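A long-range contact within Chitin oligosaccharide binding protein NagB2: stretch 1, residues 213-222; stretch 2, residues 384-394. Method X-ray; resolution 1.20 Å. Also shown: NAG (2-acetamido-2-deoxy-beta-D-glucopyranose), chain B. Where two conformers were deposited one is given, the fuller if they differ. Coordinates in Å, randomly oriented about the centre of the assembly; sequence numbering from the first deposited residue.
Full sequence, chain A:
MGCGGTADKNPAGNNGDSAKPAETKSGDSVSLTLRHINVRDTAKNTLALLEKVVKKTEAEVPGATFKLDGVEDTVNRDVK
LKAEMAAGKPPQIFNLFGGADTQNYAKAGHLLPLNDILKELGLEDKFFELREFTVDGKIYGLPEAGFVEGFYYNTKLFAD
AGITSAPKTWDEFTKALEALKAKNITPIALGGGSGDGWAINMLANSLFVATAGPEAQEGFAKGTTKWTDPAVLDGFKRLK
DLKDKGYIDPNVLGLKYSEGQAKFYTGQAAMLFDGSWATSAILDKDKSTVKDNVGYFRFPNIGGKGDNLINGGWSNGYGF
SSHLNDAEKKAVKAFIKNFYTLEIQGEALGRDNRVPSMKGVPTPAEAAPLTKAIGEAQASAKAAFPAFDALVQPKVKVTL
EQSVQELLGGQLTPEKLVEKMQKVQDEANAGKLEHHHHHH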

# COMPACT_ATOMS: atom_id res chain seq x y z
N GLY A 213 -18.69 2.35 6.35
CA GLY A 213 -17.95 2.93 7.44
C GLY A 213 -16.74 2.11 7.83
O GLY A 213 -16.65 0.92 7.52
N PRO A 214 -15.79 2.73 8.54
CA PRO A 214 -14.54 2.01 8.88
C PRO A 214 -14.72 0.90 9.90
O PRO A 214 -13.88 0.00 9.96
CB PRO A 214 -13.64 3.13 9.43
CG PRO A 214 -14.61 4.14 9.98
CD PRO A 214 -15.80 4.11 9.05
N GLU A 215 -15.76 0.94 10.71
CA GLU A 215 -15.99 -0.10 11.71
C GLU A 215 -16.30 -1.45 11.06
O GLU A 215 -16.07 -2.49 11.67
CB GLU A 215 -17.16 0.35 12.59
CG GLU A 215 -18.49 0.52 11.84
CD GLU A 215 -18.70 1.84 11.05
OE1 GLU A 215 -19.75 1.91 10.39
OE2 GLU A 215 -17.87 2.78 11.04
N ALA A 216 -16.84 -1.45 9.84
CA ALA A 216 -17.17 -2.72 9.20
C ALA A 216 -15.92 -3.57 8.98
O ALA A 216 -15.92 -4.76 9.30
CB ALA A 216 -17.91 -2.47 7.89
N GLN A 217 -14.85 -2.99 8.45
CA GLN A 217 -13.66 -3.80 8.21
C GLN A 217 -12.96 -4.15 9.52
O GLN A 217 -12.28 -5.18 9.59
CB GLN A 217 -12.71 -3.13 7.23
CG GLN A 217 -12.17 -1.77 7.64
CD GLN A 217 -11.05 -1.31 6.75
OE1 GLN A 217 -10.87 -1.83 5.63
NE2 GLN A 217 -10.27 -0.35 7.23
N GLU A 218 -13.11 -3.32 10.55
CA GLU A 218 -12.55 -3.66 11.86
C GLU A 218 -13.25 -4.88 12.45
O GLU A 218 -12.63 -5.65 13.20
CB GLU A 218 -12.70 -2.49 12.83
CG GLU A 218 -11.92 -1.24 12.44
CD GLU A 218 -10.42 -1.31 12.72
OE1 GLU A 218 -9.69 -0.50 12.10
OE2 GLU A 218 -9.98 -2.13 13.56
N GLY A 219 -14.52 -5.06 12.13
CA GLY A 219 -15.31 -6.11 12.74
C GLY A 219 -15.24 -7.47 12.08
O GLY A 219 -15.61 -8.46 12.72
N PHE A 220 -14.77 -7.56 10.83
CA PHE A 220 -14.82 -8.84 10.13
C PHE A 220 -14.10 -9.93 10.92
O PHE A 220 -14.64 -11.02 11.14
CB PHE A 220 -14.21 -8.75 8.73
CG PHE A 220 -14.93 -7.83 7.77
CD1 PHE A 220 -16.30 -7.65 7.79
CD2 PHE A 220 -14.19 -7.17 6.80
CE1 PHE A 220 -16.92 -6.80 6.88
CE2 PHE A 220 -14.81 -6.34 5.88
CZ PHE A 220 -16.18 -6.16 5.92
N ALA A 221 -12.86 -9.66 11.36
CA ALA A 221 -12.08 -10.67 12.07
C ALA A 221 -12.52 -10.84 13.52
O ALA A 221 -12.11 -11.81 14.17
CB ALA A 221 -10.59 -10.35 12.01
N LYS A 222 -13.32 -9.92 14.05
CA LYS A 222 -13.80 -10.00 15.42
C LYS A 222 -15.21 -10.57 15.48
O LYS A 222 -15.74 -10.78 16.58
CB LYS A 222 -13.73 -8.61 16.06
CG LYS A 222 -12.34 -7.96 15.88
CD LYS A 222 -12.05 -6.81 16.83
CE LYS A 222 -10.60 -6.36 16.71
NZ LYS A 222 -10.49 -4.87 16.61
N ALA A 384 -8.00 8.95 8.96
CA ALA A 384 -7.57 7.88 8.07
C ALA A 384 -8.08 6.53 8.58
O ALA A 384 -8.43 6.37 9.75
CB ALA A 384 -6.04 7.83 7.97
N PHE A 385 -8.12 5.56 7.67
CA PHE A 385 -8.39 4.18 8.03
C PHE A 385 -7.34 3.29 7.37
O PHE A 385 -6.89 3.56 6.25
CB PHE A 385 -9.80 3.72 7.61
CG PHE A 385 -10.10 3.84 6.14
CD1 PHE A 385 -10.62 5.02 5.62
CD2 PHE A 385 -9.90 2.75 5.29
CE1 PHE A 385 -10.94 5.10 4.28
CE2 PHE A 385 -10.22 2.84 3.96
CZ PHE A 385 -10.74 4.01 3.45
N PRO A 386 -6.91 2.23 8.05
CA PRO A 386 -5.89 1.35 7.47
C PRO A 386 -6.45 0.52 6.33
O PRO A 386 -7.67 0.40 6.14
CB PRO A 386 -5.51 0.45 8.66
CG PRO A 386 -6.78 0.37 9.45
CD PRO A 386 -7.40 1.74 9.34
N ALA A 387 -5.55 -0.05 5.54
CA ALA A 387 -5.97 -1.00 4.52
C ALA A 387 -6.56 -2.24 5.18
O ALA A 387 -6.12 -2.68 6.25
CB ALA A 387 -4.80 -1.39 3.63
N PHE A 388 -7.57 -2.82 4.53
CA PHE A 388 -8.25 -3.97 5.10
C PHE A 388 -7.29 -5.14 5.36
O PHE A 388 -7.54 -5.94 6.27
CB PHE A 388 -9.41 -4.44 4.20
CG PHE A 388 -8.96 -5.30 3.06
CD1 PHE A 388 -8.31 -4.76 1.97
CD2 PHE A 388 -9.13 -6.67 3.13
CE1 PHE A 388 -7.84 -5.58 0.97
CE2 PHE A 388 -8.66 -7.49 2.12
CZ PHE A 388 -8.02 -6.93 1.04
N ASP A 389 -6.18 -5.23 4.63
CA ASP A 389 -5.24 -6.34 4.80
C ASP A 389 -4.38 -6.19 6.04
O ASP A 389 -3.71 -7.16 6.43
CB ASP A 389 -4.57 -6.50 3.45
CG ASP A 389 -3.46 -5.51 3.13
OD1 ASP A 389 -2.67 -4.92 3.73
OD2 ASP A 389 -4.15 -4.61 2.50
N ALA A 390 -4.48 -5.06 6.73
CA ALA A 390 -3.94 -4.97 8.08
C ALA A 390 -4.83 -5.68 9.09
O ALA A 390 -4.36 -6.06 10.17
CB ALA A 390 -3.79 -3.51 8.51
N LEU A 391 -6.11 -5.89 8.75
CA LEU A 391 -7.15 -6.25 9.70
C LEU A 391 -7.72 -7.65 9.52
O LEU A 391 -8.49 -8.09 10.38
CB LEU A 391 -8.33 -5.27 9.57
CG LEU A 391 -8.00 -3.78 9.66
CD1 LEU A 391 -9.24 -2.93 9.47
CD2 LEU A 391 -7.34 -3.48 11.00
N VAL A 392 -7.44 -8.31 8.40
CA VAL A 392 -7.98 -9.63 8.13
C VAL A 392 -6.84 -10.60 7.88
O VAL A 392 -5.72 -10.22 7.53
CB VAL A 392 -9.01 -9.68 6.97
CG1 VAL A 392 -10.14 -8.69 7.20
CG2 VAL A 392 -8.32 -9.42 5.64
N GLN A 393 -7.15 -11.87 8.06
CA GLN A 393 -6.15 -12.90 7.92
C GLN A 393 -5.70 -13.02 6.46
O GLN A 393 -6.49 -12.75 5.55
CB GLN A 393 -6.76 -14.23 8.37
CG GLN A 393 -7.19 -14.29 9.85
CD GLN A 393 -8.68 -13.83 10.13
OE1 GLN A 393 -9.27 -12.97 9.43
NE2 GLN A 393 -9.27 -14.42 11.18
N PRO A 394 -4.44 -13.42 6.22
CA PRO A 394 -3.95 -13.57 4.84
C PRO A 394 -4.86 -14.38 3.94
O PRO A 394 -5.07 -14.01 2.78
CB PRO A 394 -2.57 -14.23 5.05
CG PRO A 394 -2.10 -13.65 6.34
CD PRO A 394 -3.35 -13.59 7.20
C1 NAG B . 0.77 -2.32 -0.88
C2 NAG B . 0.21 -3.71 -0.71
C3 NAG B . -1.27 -3.66 -0.32
C4 NAG B . -1.46 -2.78 0.91
C5 NAG B . -0.83 -1.41 0.68
C6 NAG B . -0.89 -0.51 1.90
C7 NAG B . 1.20 -5.59 -1.93
C8 NAG B . 1.26 -6.33 -3.24
N2 NAG B . 0.40 -4.53 -1.90
O3 NAG B . -1.70 -4.99 -0.07
O4 NAG B . -2.84 -2.58 1.21
O5 NAG B . 0.54 -1.57 0.31
O6 NAG B . -0.20 -1.07 3.00
O7 NAG B . 1.85 -5.95 -0.94
O HOH W 1 -11.28 -7.43 10.73

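Two segments whose touching residues are at least 168 positions apart in sequence pack together here, a short helix starting near Pro214 against the end of a strand and the loop that follows it, burying 460 Å² in all. Gly213 makes no contact with the other stretch; its positive phi would jam a side chain against the preceding carbonyl oxygen, a conformation that suits glycine. Pro214 opens the contact with an apolar touch, its CB lying 4.3 Å from CB of Phe385. Glu215 and Ala216 lie out of reach of stretch 2.

Gln217 has the largest covered area, 104 Å². Its CA-to-CB bond points toward stretch 2, and with chi1 p and chi2 t its amide reaches the loop, where NE2 donates a hydrogen bond to the backbone O of Pro386 (2.9 Å, N-H...O angle 160°), the one direct hydrogen bond between the stretches. Because the acceptor is a main-chain carbonyl, the bond holds the loop by its backbone just where the strand has ended. The amide is also closely surrounded by carbon atoms: Gln217 NE2 is 3.7 Å from CD2 of Phe385, approaching that ring obliquely, and 3.6 Å from CD1 of Leu391, while Gln217 OE1 lies 3.3 Å from CB of Phe388 and is hydrogen-bonded elsewhere in the structure.

The CA-to-CB bond of Glu218 points away from stretch 2, but chi1 and chi2, both m, bring the carboxylate back. Its OE1 comes to 3.6 Å from CD1 of Leu391 and 4.0 Å from CG of Pro386, contacts with carbon atoms rather than a salt bridge. Gly219 adds nothing across the interface. At Phe220 the packing is apolar again: CB is 4.3 Å from CG1 of Val392, and that methyl sits at the edge of the phenyl ring, near its plane.

Ala221 points its CB toward stretch 2, and its CA lies 5.8 Å from CA of Val392, the closest of the paired CA distances. Its CB packs 3.5 Å from the carbonyl O of Leu391 and 3.9 Å from OE1 of Gln393. One water joins the two backbones here: its O accepts from Ala221 N (2.8 Å) and lies 2.7 Å from Gln217 O and 2.9 Å from Leu391 O, both within reach as acceptors. Lys222 does not reach stretch 2. On stretch 2, Asp389 directs its CB away from the helix, and its OD2 accepts a hydrogen bond from O4 of the bound NAG (2.7 Å), so the loop that packs on the helix also meets the sugar.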